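Side-chain contacts in dihydropyrimidinase (Dictyostelium discoideum, PDB 2FTW), which catalyses the reversible, zinc-dependent hydrolytic ring opening of dihydropyrimidines, the second step of reductive pyrimidine degradation: residues 68-73 / 121-126; 93-98 / 399-404; 111-116 / 150-155; 119-122 / 127-130; 417-422 / 445-450. All coordinates share one frame; numbering follows the deposited sequence.

Interaction 1 (68-73 / 121-126). With ZN (zinc ion), chain B.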
# COMPACT_ATOMS: atom_id res chain seq x y z
N HIS A 68 -11.89 5.99 32.73
CA HIS A 68 -12.52 7.25 33.12
C HIS A 68 -13.52 7.01 34.25
O HIS A 68 -14.69 7.35 34.12
CB HIS A 68 -13.25 7.86 31.94
CG HIS A 68 -12.34 8.32 30.85
ND1 HIS A 68 -11.48 9.38 31.00
CD2 HIS A 68 -12.15 7.86 29.60
CE1 HIS A 68 -10.80 9.55 29.89
NE2 HIS A 68 -11.19 8.64 29.02
N PHE A 69 -13.04 6.44 35.35
CA PHE A 69 -13.90 6.16 36.49
C PHE A 69 -14.34 7.47 37.13
O PHE A 69 -13.51 8.35 37.37
CB PHE A 69 -13.17 5.31 37.52
CG PHE A 69 -12.77 3.95 37.00
CD1 PHE A 69 -13.69 3.16 36.31
CD2 PHE A 69 -11.49 3.47 37.20
CE1 PHE A 69 -13.33 1.90 35.83
CE2 PHE A 69 -11.13 2.22 36.72
CZ PHE A 69 -12.05 1.43 36.04
N GLN A 70 -15.65 7.60 37.39
CA GLN A 70 -16.11 8.69 38.25
C GLN A 70 -15.92 10.06 37.58
O GLN A 70 -15.76 11.07 38.27
CB GLN A 70 -15.25 8.62 39.52
CG GLN A 70 -15.92 8.93 40.78
CD GLN A 70 -14.99 8.69 41.94
OE1 GLN A 70 -14.44 7.59 42.10
NE2 GLN A 70 -14.80 9.71 42.76
N LEU A 71 -15.91 10.08 36.25
CA LEU A 71 -15.63 11.27 35.45
C LEU A 71 -16.74 12.28 35.60
O LEU A 71 -17.90 11.97 35.31
CB LEU A 71 -15.49 10.90 33.97
CG LEU A 71 -15.25 12.04 32.96
CD1 LEU A 71 -13.93 12.70 33.20
CD2 LEU A 71 -15.31 11.53 31.54
N PRO A 72 -16.41 13.51 36.05
CA PRO A 72 -17.45 14.53 36.06
C PRO A 72 -17.85 14.91 34.64
O PRO A 72 -16.99 15.13 33.79
CB PRO A 72 -16.78 15.72 36.75
CG PRO A 72 -15.56 15.16 37.42
CD PRO A 72 -15.14 14.02 36.58
N PHE A 73 -19.15 14.96 34.38
CA PHE A 73 -19.64 15.39 33.08
C PHE A 73 -20.98 16.12 33.18
O PHE A 73 -21.99 15.52 33.53
CB PHE A 73 -19.78 14.19 32.15
CG PHE A 73 -20.42 14.53 30.84
CD1 PHE A 73 -19.67 15.09 29.81
CD2 PHE A 73 -21.78 14.31 30.64
CE1 PHE A 73 -20.27 15.41 28.60
CE2 PHE A 73 -22.37 14.63 29.43
CZ PHE A 73 -21.62 15.18 28.42
N ASP A 121 -7.25 7.15 45.87
CA ASP A 121 -6.54 6.59 47.02
C ASP A 121 -7.47 5.98 48.03
O ASP A 121 -7.15 4.96 48.65
CB ASP A 121 -5.67 7.65 47.69
CG ASP A 121 -4.34 7.86 47.00
OD1 ASP A 121 -3.96 7.01 46.15
OD2 ASP A 121 -3.67 8.86 47.30
N GLU A 122 -8.63 6.59 48.19
CA GLU A 122 -9.66 6.12 49.11
C GLU A 122 -10.40 4.85 48.67
O GLU A 122 -10.98 4.16 49.51
CB GLU A 122 -10.67 7.25 49.39
CG GLU A 122 -10.20 8.21 50.49
CD GLU A 122 -9.92 7.49 51.82
OE1 GLU A 122 -10.69 6.57 52.18
OE2 GLU A 122 -8.93 7.84 52.50
N LYS A 123 -10.38 4.55 47.36
CA LYS A 123 -11.33 3.60 46.78
C LYS A 123 -10.75 2.37 46.06
O LYS A 123 -11.40 1.32 46.02
CB LYS A 123 -12.23 4.34 45.82
CG LYS A 123 -13.30 5.14 46.51
CD LYS A 123 -14.02 6.03 45.50
CE LYS A 123 -15.50 6.12 45.78
NZ LYS A 123 -16.20 6.81 44.65
N VAL A 124 -9.55 2.50 45.50
CA VAL A 124 -9.01 1.48 44.59
C VAL A 124 -8.73 0.14 45.26
O VAL A 124 -8.18 0.08 46.36
CB VAL A 124 -7.71 1.94 43.82
CG1 VAL A 124 -8.04 3.04 42.80
CG2 VAL A 124 -6.62 2.39 44.79
N ASN A 125 -9.11 -0.93 44.56
CA ASN A 125 -8.90 -2.32 45.02
C ASN A 125 -7.66 -2.97 44.40
O ASN A 125 -7.34 -4.13 44.70
CB ASN A 125 -10.14 -3.12 44.67
CG ASN A 125 -11.36 -2.61 45.40
OD1 ASN A 125 -11.51 -2.82 46.60
ND2 ASN A 125 -12.22 -1.91 44.68
N CYS A 126 -6.98 -2.21 43.54
CA CYS A 126 -5.77 -2.66 42.85
C CYS A 126 -4.93 -1.42 42.58
O CYS A 126 -5.41 -0.30 42.76
CB CYS A 126 -6.12 -3.38 41.54
SG CYS A 126 -6.94 -2.35 40.27
ZN ZN B . -11.22 8.54 26.84
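Gln70 and Lys123 meet in a single polar touch, and what makes it unusual is that the turn carrying Gln70 begins at a zinc ligand. The 68-73 segment supplies one zinc ligand, His68, to the metal site of an amidohydrolase (beta/alpha)8-barrel; a type II beta turn runs from His68 to Leu71 and puts Gln70 at positive phi. From there Gln70, its chain extended beyond CG, and Lys123 reach toward each other from opposite directions. The lysine chain bends at chi3 (143°), and its ammonium comes in above the plane of the amide rather than ahead of the carbonyl. The resulting hydrogen bond, Lys123 NZ to Gln70 OE1 at 3.2 Å, is weak, as that approach would lead one to expect. NZ is also 3.5 Å from Gln70 CD, so it hangs over the amide as much as it points at the oxygen.

Each end has a second partner. Lys123 NZ forms a salt bridge with Asp81, its stronger tie, while Gln70 OE1 also accepts the backbone N-H of Phe82 at the start of helix 82-91. The contact illustrates how a surface tie can share a turn with a catalytic metal site without reaching it. At the start of the turn, buried, His68 joins His66, Asp325 and the carboxylated Lys158 on one zinc ion, with His68 NE2 2.2 Å from the metal.

Interaction 2 (93-98 / 399-404); sequences GTTFII and DGDIVI
Val403 presses its CG2 methyl on the carbonyl oxygen of Gly93, 3.1 Å from CG2 to O, a tight spot in a buried contact. With CG1 anti to the backbone N (chi1 -175°), Val403 spreads its two methyls over the glycine: CG2 meets the oxygen, and CG1 lies 3.9 Å from Gly93 CA. Gly93 has positive phi as the C-prime residue of the Schellman motif that ends helix 82-91.

The second pair is Thr95 and Asp401. A chi1 of 61° lodges Thr95 OG1 between its own backbone N and carbonyl carbon, where it faces Asp401 CB at 3.5 Å. Polar contact goes through a water, which stands 2.6 Å from Thr95 OG1 and donates to Asp401 OD2 at 3.0 Å. The carboxylate has other partners: OD1 accepts from the backbone N of Ala442, and OD2 forms a salt bridge with Lys391.

Strand 94-101 pairs in parallel with 57-64, whereas 402-406 runs antiparallel to 57-64 and to 431-441. The contact lies where barrel strand 94-101, entered from helix 82-91, meets strand 402-406, which follows helix 370-384 and probably belongs to the beta-sandwich that accompanies the barrel; Thr95 also packs on Thr439 of strand 431-441.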
# COMPACT_ATOMS: atom_id res chain seq x y z
N GLY A 93 -9.64 -9.93 35.21
CA GLY A 93 -8.21 -10.22 35.06
C GLY A 93 -7.29 -9.01 34.96
O GLY A 93 -6.08 -9.16 34.72
N THR A 94 -7.84 -7.82 35.18
CA THR A 94 -7.10 -6.57 35.06
C THR A 94 -6.77 -6.09 36.47
O THR A 94 -7.66 -5.92 37.29
CB THR A 94 -7.94 -5.54 34.23
OG1 THR A 94 -8.07 -6.01 32.89
CG2 THR A 94 -7.32 -4.14 34.20
N THR A 95 -5.48 -5.90 36.74
CA THR A 95 -5.00 -5.54 38.06
C THR A 95 -4.30 -4.17 38.13
O THR A 95 -3.72 -3.83 39.15
CB THR A 95 -4.04 -6.62 38.62
OG1 THR A 95 -2.90 -6.77 37.77
CG2 THR A 95 -4.78 -7.96 38.77
N PHE A 96 -4.39 -3.39 37.05
CA PHE A 96 -3.76 -2.07 36.99
C PHE A 96 -4.53 -1.22 35.99
O PHE A 96 -4.75 -1.64 34.86
CB PHE A 96 -2.30 -2.18 36.55
CG PHE A 96 -1.49 -0.94 36.84
CD1 PHE A 96 -1.00 -0.72 38.10
CD2 PHE A 96 -1.24 -0.01 35.85
CE1 PHE A 96 -0.26 0.42 38.38
CE2 PHE A 96 -0.50 1.14 36.11
CZ PHE A 96 -0.00 1.35 37.38
N ILE A 97 -4.96 -0.05 36.43
CA ILE A 97 -5.67 0.88 35.57
C ILE A 97 -4.89 2.17 35.53
O ILE A 97 -4.27 2.56 36.52
CB ILE A 97 -7.15 1.13 36.03
CG1 ILE A 97 -7.23 1.66 37.46
CG2 ILE A 97 -7.98 -0.14 35.88
CD1 ILE A 97 -7.52 3.14 37.56
N ILE A 98 -4.89 2.82 34.37
CA ILE A 98 -4.40 4.19 34.28
C ILE A 98 -5.56 5.07 33.85
O ILE A 98 -6.17 4.84 32.82
CB ILE A 98 -3.18 4.33 33.36
CG1 ILE A 98 -2.18 3.20 33.63
CG2 ILE A 98 -2.51 5.69 33.59
CD1 ILE A 98 -0.93 3.23 32.75
N ASP A 399 6.07 -7.56 40.80
CA ASP A 399 4.89 -7.53 41.65
C ASP A 399 4.05 -8.77 41.46
O ASP A 399 3.82 -9.23 40.33
CB ASP A 399 4.06 -6.26 41.43
CG ASP A 399 4.64 -5.06 42.16
OD1 ASP A 399 5.75 -5.18 42.74
OD2 ASP A 399 3.98 -4.00 42.18
N GLY A 400 3.59 -9.31 42.59
CA GLY A 400 2.77 -10.50 42.62
C GLY A 400 1.33 -10.24 42.27
O GLY A 400 0.43 -10.61 43.03
N ASP A 401 1.12 -9.59 41.11
CA ASP A 401 -0.20 -9.43 40.47
C ASP A 401 -0.32 -10.46 39.34
O ASP A 401 0.35 -10.34 38.31
CB ASP A 401 -0.37 -8.04 39.86
CG ASP A 401 -0.21 -6.90 40.88
OD1 ASP A 401 -0.29 -7.15 42.11
OD2 ASP A 401 -0.00 -5.74 40.43
N ILE A 402 -1.15 -11.48 39.54
CA ILE A 402 -1.23 -12.62 38.62
C ILE A 402 -2.68 -13.05 38.37
O ILE A 402 -3.50 -13.06 39.28
CB ILE A 402 -0.40 -13.80 39.16
CG1 ILE A 402 1.04 -13.33 39.42
CG2 ILE A 402 -0.46 -15.00 38.19
CD1 ILE A 402 2.05 -14.41 39.78
N VAL A 403 -2.97 -13.43 37.13
CA VAL A 403 -4.28 -13.93 36.75
C VAL A 403 -4.21 -15.40 36.38
O VAL A 403 -3.43 -15.80 35.51
CB VAL A 403 -4.86 -13.17 35.55
CG1 VAL A 403 -6.28 -13.62 35.23
CG2 VAL A 403 -4.86 -11.73 35.86
N ILE A 404 -5.03 -16.21 37.05
CA ILE A 404 -5.24 -17.59 36.67
C ILE A 404 -6.34 -17.64 35.62
O ILE A 404 -7.51 -17.42 35.90
CB ILE A 404 -5.56 -18.47 37.88
CG1 ILE A 404 -4.40 -18.39 38.88
CG2 ILE A 404 -5.75 -19.91 37.44
CD1 ILE A 404 -4.65 -19.07 40.18
O HOH W 1 -0.87 -5.09 37.59

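Interaction 3 (111-116 / 150-155); sequences EAYDQW and KERGVN
Tyr113 and Asp114, neighbours on helix 109-121, divide the work of holding Arg152: the tyrosine packs along its chain and the aspartate pairs with its guanidinium. The ionic part is a salt bridge between Asp114 OD1 and Arg152 NH1, 3.1 Å apart, with the carboxylate and guanidinium planes nearly parallel at 13°. A water accepts from Arg152 NH2 at 3.1 Å and lies near the guanidinium plane; its link onward to Asp114 OD2 is implausibly short and therefore doubtful. The pair sits toward the solvent side of the contact.

Apolar and CH-pi packing lies deeper. Arg152 CB sits over one face of the Tyr113 ring, 4.1 Å from its centroid, as a CH-pi contact. A bend at chi2 (-72°) then folds the arginine chain back along the ring, bringing NH1 to 3.6 Å from Tyr113 CD1, with that carbon at the guanidinium edge. Further in, Val154 CG2 approaches Tyr113 CE2 at 3.8 Å. The phenol oxygen ends close to a backbone carbonyl, with Tyr113 OH and Arg152 O 2.9 Å apart.

Arg152 is also where the chain leaves helix 139-151, and Tyr113 and Val154 rest on Leu130 and Val132 of the intervening strand 127-132. A helix packing on the end of the next helix and the loop that leaves it, over the strand between them, fits the outer helical layer of a (beta/alpha)8-barrel.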
# COMPACT_ATOMS: atom_id res chain seq x y z
N GLU A 111 -4.04 21.08 40.93
CA GLU A 111 -5.27 21.03 41.71
C GLU A 111 -6.21 19.94 41.20
O GLU A 111 -6.88 19.27 41.98
CB GLU A 111 -5.97 22.40 41.67
CG GLU A 111 -5.17 23.52 42.35
CD GLU A 111 -5.74 24.93 42.13
OE1 GLU A 111 -6.88 25.06 41.60
OE2 GLU A 111 -5.04 25.91 42.47
N ALA A 112 -6.24 19.76 39.88
CA ALA A 112 -7.04 18.72 39.24
C ALA A 112 -6.44 17.35 39.54
O ALA A 112 -7.16 16.42 39.93
CB ALA A 112 -7.13 18.95 37.73
N TYR A 113 -5.11 17.24 39.41
CA TYR A 113 -4.39 16.04 39.83
C TYR A 113 -4.67 15.68 41.30
O TYR A 113 -4.87 14.51 41.61
CB TYR A 113 -2.88 16.23 39.64
CG TYR A 113 -2.04 15.07 40.12
CD1 TYR A 113 -1.64 14.98 41.46
CD2 TYR A 113 -1.64 14.06 39.25
CE1 TYR A 113 -0.86 13.91 41.91
CE2 TYR A 113 -0.85 12.99 39.69
CZ TYR A 113 -0.47 12.92 41.02
OH TYR A 113 0.31 11.87 41.46
N ASP A 114 -4.65 16.68 42.18
CA ASP A 114 -4.88 16.45 43.61
C ASP A 114 -6.27 15.88 43.83
O ASP A 114 -6.46 15.00 44.66
CB ASP A 114 -4.73 17.74 44.43
CG ASP A 114 -3.28 18.11 44.71
OD1 ASP A 114 -2.37 17.32 44.36
OD2 ASP A 114 -3.04 19.19 45.28
N GLN A 115 -7.25 16.39 43.09
CA GLN A 115 -8.61 15.93 43.24
C GLN A 115 -8.68 14.46 42.84
O GLN A 115 -9.22 13.64 43.59
CB GLN A 115 -9.58 16.78 42.40
CG GLN A 115 -11.05 16.40 42.57
CD GLN A 115 -11.56 16.58 43.99
OE1 GLN A 115 -12.18 17.61 44.33
NE2 GLN A 115 -11.29 15.58 44.84
N TRP A 116 -8.10 14.13 41.69
CA TRP A 116 -8.17 12.77 41.15
C TRP A 116 -7.54 11.75 42.09
O TRP A 116 -8.18 10.74 42.41
CB TRP A 116 -7.55 12.70 39.75
CG TRP A 116 -8.58 12.44 38.68
CD1 TRP A 116 -8.89 11.23 38.13
CD2 TRP A 116 -9.45 13.39 38.07
NE1 TRP A 116 -9.90 11.37 37.21
CE2 TRP A 116 -10.26 12.69 37.14
CE3 TRP A 116 -9.63 14.78 38.20
CZ2 TRP A 116 -11.22 13.32 36.36
CZ3 TRP A 116 -10.57 15.41 37.42
CH2 TRP A 116 -11.37 14.68 36.51
N LYS A 150 8.21 15.59 37.54
CA LYS A 150 9.36 15.50 38.45
C LYS A 150 8.94 15.02 39.84
O LYS A 150 9.65 14.25 40.47
CB LYS A 150 10.08 16.85 38.53
N GLU A 151 7.78 15.49 40.30
CA GLU A 151 7.32 15.27 41.67
C GLU A 151 6.13 14.31 41.80
O GLU A 151 5.99 13.65 42.82
CB GLU A 151 6.94 16.61 42.32
CG GLU A 151 8.11 17.47 42.73
N ARG A 152 5.24 14.29 40.80
CA ARG A 152 3.95 13.59 40.95
C ARG A 152 3.83 12.32 40.12
O ARG A 152 2.72 11.83 39.90
CB ARG A 152 2.79 14.52 40.61
CG ARG A 152 2.84 15.90 41.24
CD ARG A 152 2.56 15.86 42.72
NE ARG A 152 2.56 17.20 43.32
CZ ARG A 152 1.50 18.02 43.38
NH1 ARG A 152 0.32 17.70 42.86
NH2 ARG A 152 1.65 19.20 43.98
N GLY A 153 4.95 11.77 39.67
CA GLY A 153 4.96 10.44 39.04
C GLY A 153 4.21 10.26 37.73
O GLY A 153 3.74 9.16 37.41
N VAL A 154 4.14 11.32 36.95
CA VAL A 154 3.41 11.34 35.67
C VAL A 154 4.42 11.36 34.53
O VAL A 154 5.41 12.07 34.60
CB VAL A 154 2.51 12.61 35.58
CG1 VAL A 154 1.86 12.78 34.20
CG2 VAL A 154 1.42 12.58 36.67
N ASN A 155 4.18 10.57 33.48
CA ASN A 155 5.03 10.62 32.28
C ASN A 155 4.21 10.57 30.99
O ASN A 155 4.71 10.14 29.96
CB ASN A 155 6.12 9.52 32.31
CG ASN A 155 5.55 8.09 32.16
OD1 ASN A 155 4.37 7.90 31.89
ND2 ASN A 155 6.42 7.09 32.33
O HOH W 2 -1.17 20.51 44.46

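Interaction 4 (119-122 / 127-130); sequences WADE and DYSL
Tyr128 reaches from its strand to the C-terminal part of helix 109-121, where Asp121 takes its hydroxyl and Ala120 lies against its ring. The polar component is one short hydrogen bond, Tyr128 OH donating to Asp121 OD1 at 2.6 Å. Seen from the tyrosine, the acceptor lies at the ring edge, close to the ring plane, which suits the preferred in-plane orientation of a phenol O-H. Seen from the aspartate, the donor comes from above, 60° out of the carboxylate plane. The side chains cross at about a right angle, and their flat groups are turned 72° against each other. Asp121 OD2 forms a salt bridge with Lys117 one helical turn earlier, which probably helps keep the carboxylate ionised; with OD1 and OD2 both engaged, its rotation is probably restricted.

The apolar component is the methyl of Ala120, placed over one face of the ring. It is nearest the hydroxyl end, 3.3 Å from Ala120 CB to Tyr128 CZ and 3.4 Å to CE2. CB of Tyr128 points toward the helix, and a chi1 of 79°, which sets CG between the backbone N and carbonyl carbon, places the ring so that one residue offers both a face to the methyl and a hydroxyl to the acid. Ala120 is backed by Phe82 of helix 82-91.

Ser129 joins strand 127-132 to parallel strand 94-101 by backbone hydrogen bonds with Ile97 and Asp99. This contact packs the end region of helix 109-121 on strand 127-132, which with strand 94-101 forms a beta-alpha-beta crossover, the repeating element of the TIM barrel.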
# COMPACT_ATOMS: atom_id res chain seq x y z
N TRP A 119 -9.73 11.00 45.20
CA TRP A 119 -10.84 10.10 44.86
C TRP A 119 -10.41 8.63 44.77
O TRP A 119 -11.12 7.75 45.25
CB TRP A 119 -11.47 10.48 43.52
CG TRP A 119 -12.27 11.73 43.52
CD1 TRP A 119 -12.96 12.25 44.57
CD2 TRP A 119 -12.51 12.58 42.41
NE1 TRP A 119 -13.60 13.40 44.19
CE2 TRP A 119 -13.34 13.62 42.86
CE3 TRP A 119 -12.10 12.57 41.08
CZ2 TRP A 119 -13.77 14.65 42.03
CZ3 TRP A 119 -12.53 13.60 40.24
CH2 TRP A 119 -13.35 14.63 40.72
N ALA A 120 -9.25 8.40 44.16
CA ALA A 120 -8.72 7.06 43.93
C ALA A 120 -8.14 6.43 45.19
O ALA A 120 -8.47 5.29 45.53
CB ALA A 120 -7.66 7.12 42.84
N ASP A 121 -7.25 7.15 45.87
CA ASP A 121 -6.54 6.59 47.02
C ASP A 121 -7.47 5.98 48.03
O ASP A 121 -7.15 4.96 48.65
CB ASP A 121 -5.67 7.65 47.69
CG ASP A 121 -4.34 7.86 47.00
OD1 ASP A 121 -3.96 7.01 46.15
OD2 ASP A 121 -3.67 8.86 47.30
N GLU A 122 -8.63 6.59 48.19
CA GLU A 122 -9.66 6.12 49.11
C GLU A 122 -10.40 4.85 48.67
O GLU A 122 -10.98 4.16 49.51
CB GLU A 122 -10.67 7.25 49.39
CG GLU A 122 -10.20 8.21 50.49
CD GLU A 122 -9.92 7.49 51.82
OE1 GLU A 122 -10.69 6.57 52.18
OE2 GLU A 122 -8.93 7.84 52.50
N ASP A 127 -3.68 -1.61 42.18
CA ASP A 127 -2.78 -0.48 41.93
C ASP A 127 -3.26 0.35 40.73
O ASP A 127 -3.97 -0.15 39.85
CB ASP A 127 -1.35 -0.95 41.70
CG ASP A 127 -0.67 -1.44 42.99
OD1 ASP A 127 -1.35 -1.55 44.03
OD2 ASP A 127 0.56 -1.72 42.94
N TYR A 128 -2.90 1.63 40.73
CA TYR A 128 -3.27 2.53 39.65
C TYR A 128 -2.22 3.62 39.40
O TYR A 128 -1.26 3.79 40.15
CB TYR A 128 -4.63 3.17 39.94
CG TYR A 128 -4.57 4.32 40.93
CD1 TYR A 128 -4.35 4.08 42.29
CD2 TYR A 128 -4.70 5.63 40.51
CE1 TYR A 128 -4.27 5.13 43.20
CE2 TYR A 128 -4.62 6.69 41.40
CZ TYR A 128 -4.41 6.43 42.75
OH TYR A 128 -4.34 7.49 43.62
N SER A 129 -2.41 4.35 38.32
CA SER A 129 -1.66 5.58 38.10
C SER A 129 -2.51 6.52 37.24
O SER A 129 -3.66 6.20 36.93
CB SER A 129 -0.29 5.25 37.47
OG SER A 129 0.61 6.34 37.60
N LEU A 130 -1.95 7.68 36.87
CA LEU A 130 -2.73 8.76 36.26
C LEU A 130 -2.02 9.48 35.10
O LEU A 130 -0.84 9.90 35.24
CB LEU A 130 -3.04 9.81 37.33
CG LEU A 130 -3.90 9.41 38.53
CD1 LEU A 130 -3.71 10.41 39.66
CD2 LEU A 130 -5.38 9.31 38.12

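Interaction 5 (417-422 / 445-450); sequences THHHAV and IVWSDN
His419 and Trp447 carry this contact between them as an offset edge-to-face aromatic pair. The indole turns the edge of its six-membered ring toward the face of the imidazole, with centroids 5.0 Å apart and planes at 78°. The closest atoms are His419 CE1 and Trp447 CH2 at 3.5 Å, and the neighbouring carbon CZ3 stands 3.7 Å from His419 NE2. Trp447 can extend its far ring this way because its CG is anti to the backbone N (chi1 172°), which sends the indole across toward the 417-422 loop.

A water adds a polar bridge beside the rings. It lies in the imidazole plane, 2.7 Å from His419 NE2, and donates to the backbone oxygen of Asn450 at 2.8 Å. Asn450 also sets its CA over one face of the indole, so the water ties the histidine to the turn that covers the tryptophan. Both aromatic residues rest on Ala91 of helix 82-91 and on Leu452.

At its inner end Trp447 NE1 makes a weak hydrogen bond with Ala436 O. The backbone there bends: Val446 and Trp447 both face Thr439 of strand 431-441, the arrangement of a classic beta bulge.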
# COMPACT_ATOMS: atom_id res chain seq x y z
N THR A 417 -25.04 -10.57 35.16
CA THR A 417 -23.93 -11.16 35.93
C THR A 417 -22.66 -10.32 36.03
O THR A 417 -21.72 -10.72 36.71
CB THR A 417 -23.54 -12.53 35.35
OG1 THR A 417 -23.13 -12.38 33.99
CG2 THR A 417 -24.72 -13.50 35.44
N HIS A 418 -22.60 -9.17 35.36
CA HIS A 418 -21.38 -8.36 35.42
C HIS A 418 -21.25 -7.65 36.76
O HIS A 418 -22.16 -7.72 37.58
CB HIS A 418 -21.27 -7.36 34.25
CG HIS A 418 -22.24 -6.22 34.31
ND1 HIS A 418 -22.44 -5.38 33.23
CD2 HIS A 418 -23.06 -5.78 35.29
CE1 HIS A 418 -23.34 -4.47 33.55
NE2 HIS A 418 -23.73 -4.69 34.79
N HIS A 419 -20.12 -7.00 36.97
CA HIS A 419 -19.82 -6.33 38.22
C HIS A 419 -19.66 -4.82 38.02
O HIS A 419 -19.16 -4.11 38.89
CB HIS A 419 -18.60 -6.99 38.86
CG HIS A 419 -18.76 -8.46 39.03
ND1 HIS A 419 -18.52 -9.36 38.01
CD2 HIS A 419 -19.25 -9.19 40.06
CE1 HIS A 419 -18.80 -10.58 38.43
NE2 HIS A 419 -19.26 -10.50 39.67
N HIS A 420 -20.13 -4.34 36.87
CA HIS A 420 -20.25 -2.92 36.63
C HIS A 420 -21.43 -2.37 37.41
O HIS A 420 -22.39 -3.10 37.68
CB HIS A 420 -20.46 -2.66 35.13
CG HIS A 420 -19.22 -2.83 34.31
ND1 HIS A 420 -18.51 -1.76 33.83
CD2 HIS A 420 -18.56 -3.94 33.92
CE1 HIS A 420 -17.45 -2.20 33.17
NE2 HIS A 420 -17.46 -3.52 33.20
N ALA A 421 -21.37 -1.09 37.78
CA ALA A 421 -22.49 -0.43 38.45
C ALA A 421 -23.57 -0.01 37.46
O ALA A 421 -24.68 0.29 37.86
CB ALA A 421 -22.01 0.78 39.24
N VAL A 422 -23.25 0.00 36.18
CA VAL A 422 -24.22 0.36 35.15
C VAL A 422 -25.08 -0.82 34.74
O VAL A 422 -24.61 -1.95 34.74
CB VAL A 422 -23.55 0.99 33.90
CG1 VAL A 422 -23.02 2.35 34.28
CG2 VAL A 422 -22.44 0.09 33.31
N ILE A 445 -5.65 -12.92 47.08
CA ILE A 445 -6.79 -13.25 46.21
C ILE A 445 -7.87 -12.20 46.35
O ILE A 445 -8.36 -11.94 47.46
CB ILE A 445 -7.39 -14.65 46.52
CG1 ILE A 445 -6.42 -15.75 46.09
CG2 ILE A 445 -8.76 -14.85 45.81
CD1 ILE A 445 -6.88 -17.18 46.46
N VAL A 446 -8.25 -11.61 45.22
CA VAL A 446 -9.30 -10.59 45.16
C VAL A 446 -10.49 -11.03 44.29
O VAL A 446 -11.56 -10.43 44.36
CB VAL A 446 -8.75 -9.24 44.65
CG1 VAL A 446 -7.81 -8.61 45.68
CG2 VAL A 446 -8.03 -9.41 43.31
N TRP A 447 -10.28 -12.07 43.48
CA TRP A 447 -11.33 -12.72 42.71
C TRP A 447 -11.02 -14.22 42.65
O TRP A 447 -9.90 -14.63 42.32
CB TRP A 447 -11.39 -12.12 41.30
CG TRP A 447 -12.30 -12.80 40.33
CD1 TRP A 447 -11.93 -13.62 39.31
CD2 TRP A 447 -13.72 -12.67 40.24
NE1 TRP A 447 -13.02 -14.03 38.61
CE2 TRP A 447 -14.14 -13.47 39.15
CE3 TRP A 447 -14.68 -11.98 40.97
CZ2 TRP A 447 -15.49 -13.59 38.77
CZ3 TRP A 447 -16.03 -12.09 40.59
CH2 TRP A 447 -16.42 -12.89 39.50
N SER A 448 -12.03 -15.03 42.98
CA SER A 448 -11.92 -16.49 42.95
C SER A 448 -13.30 -17.11 43.16
O SER A 448 -14.17 -16.50 43.78
CB SER A 448 -10.99 -17.00 44.05
OG SER A 448 -11.62 -16.98 45.33
N ASP A 449 -13.47 -18.33 42.65
CA ASP A 449 -14.74 -19.08 42.79
C ASP A 449 -15.95 -18.22 42.42
O ASP A 449 -16.98 -18.25 43.09
CB ASP A 449 -14.90 -19.63 44.22
CG ASP A 449 -13.79 -20.63 44.62
OD1 ASP A 449 -12.99 -21.07 43.76
OD2 ASP A 449 -13.73 -20.98 45.82
N ASN A 450 -15.79 -17.43 41.36
CA ASN A 450 -16.83 -16.48 40.91
C ASN A 450 -17.26 -15.42 41.95
O ASN A 450 -18.38 -14.90 41.86
CB ASN A 450 -18.05 -17.27 40.39
CG ASN A 450 -18.80 -16.54 39.27
OD1 ASN A 450 -18.18 -15.90 38.41
ND2 ASN A 450 -20.13 -16.65 39.28
O HOH W 3 -19.97 -12.98 40.60

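In the fold
Burial and chemistry differ across the five contacts. Interactions 2 and 4 are buried: the first joins by methyl packing and a bridging water, the second by a tyrosine-carboxylate hydrogen bond and a methyl on a ring. Both reach the same sheet, as does interaction 5, and a probable hydrogen bond from Ser129 N to Ile97 O links them. Interaction 3, partly buried, adds a salt bridge; it shares helix 109-121 with interaction 4, whose Leu130 packs on Tyr113. Interaction 1 is a surface tie through a weak hydrogen bond to a neutral amide, and shares Asp121 and Glu122 with interaction 4. In interaction 5, also partly buried, an aromatic pair joins the 417-422 loop to strand 444-448.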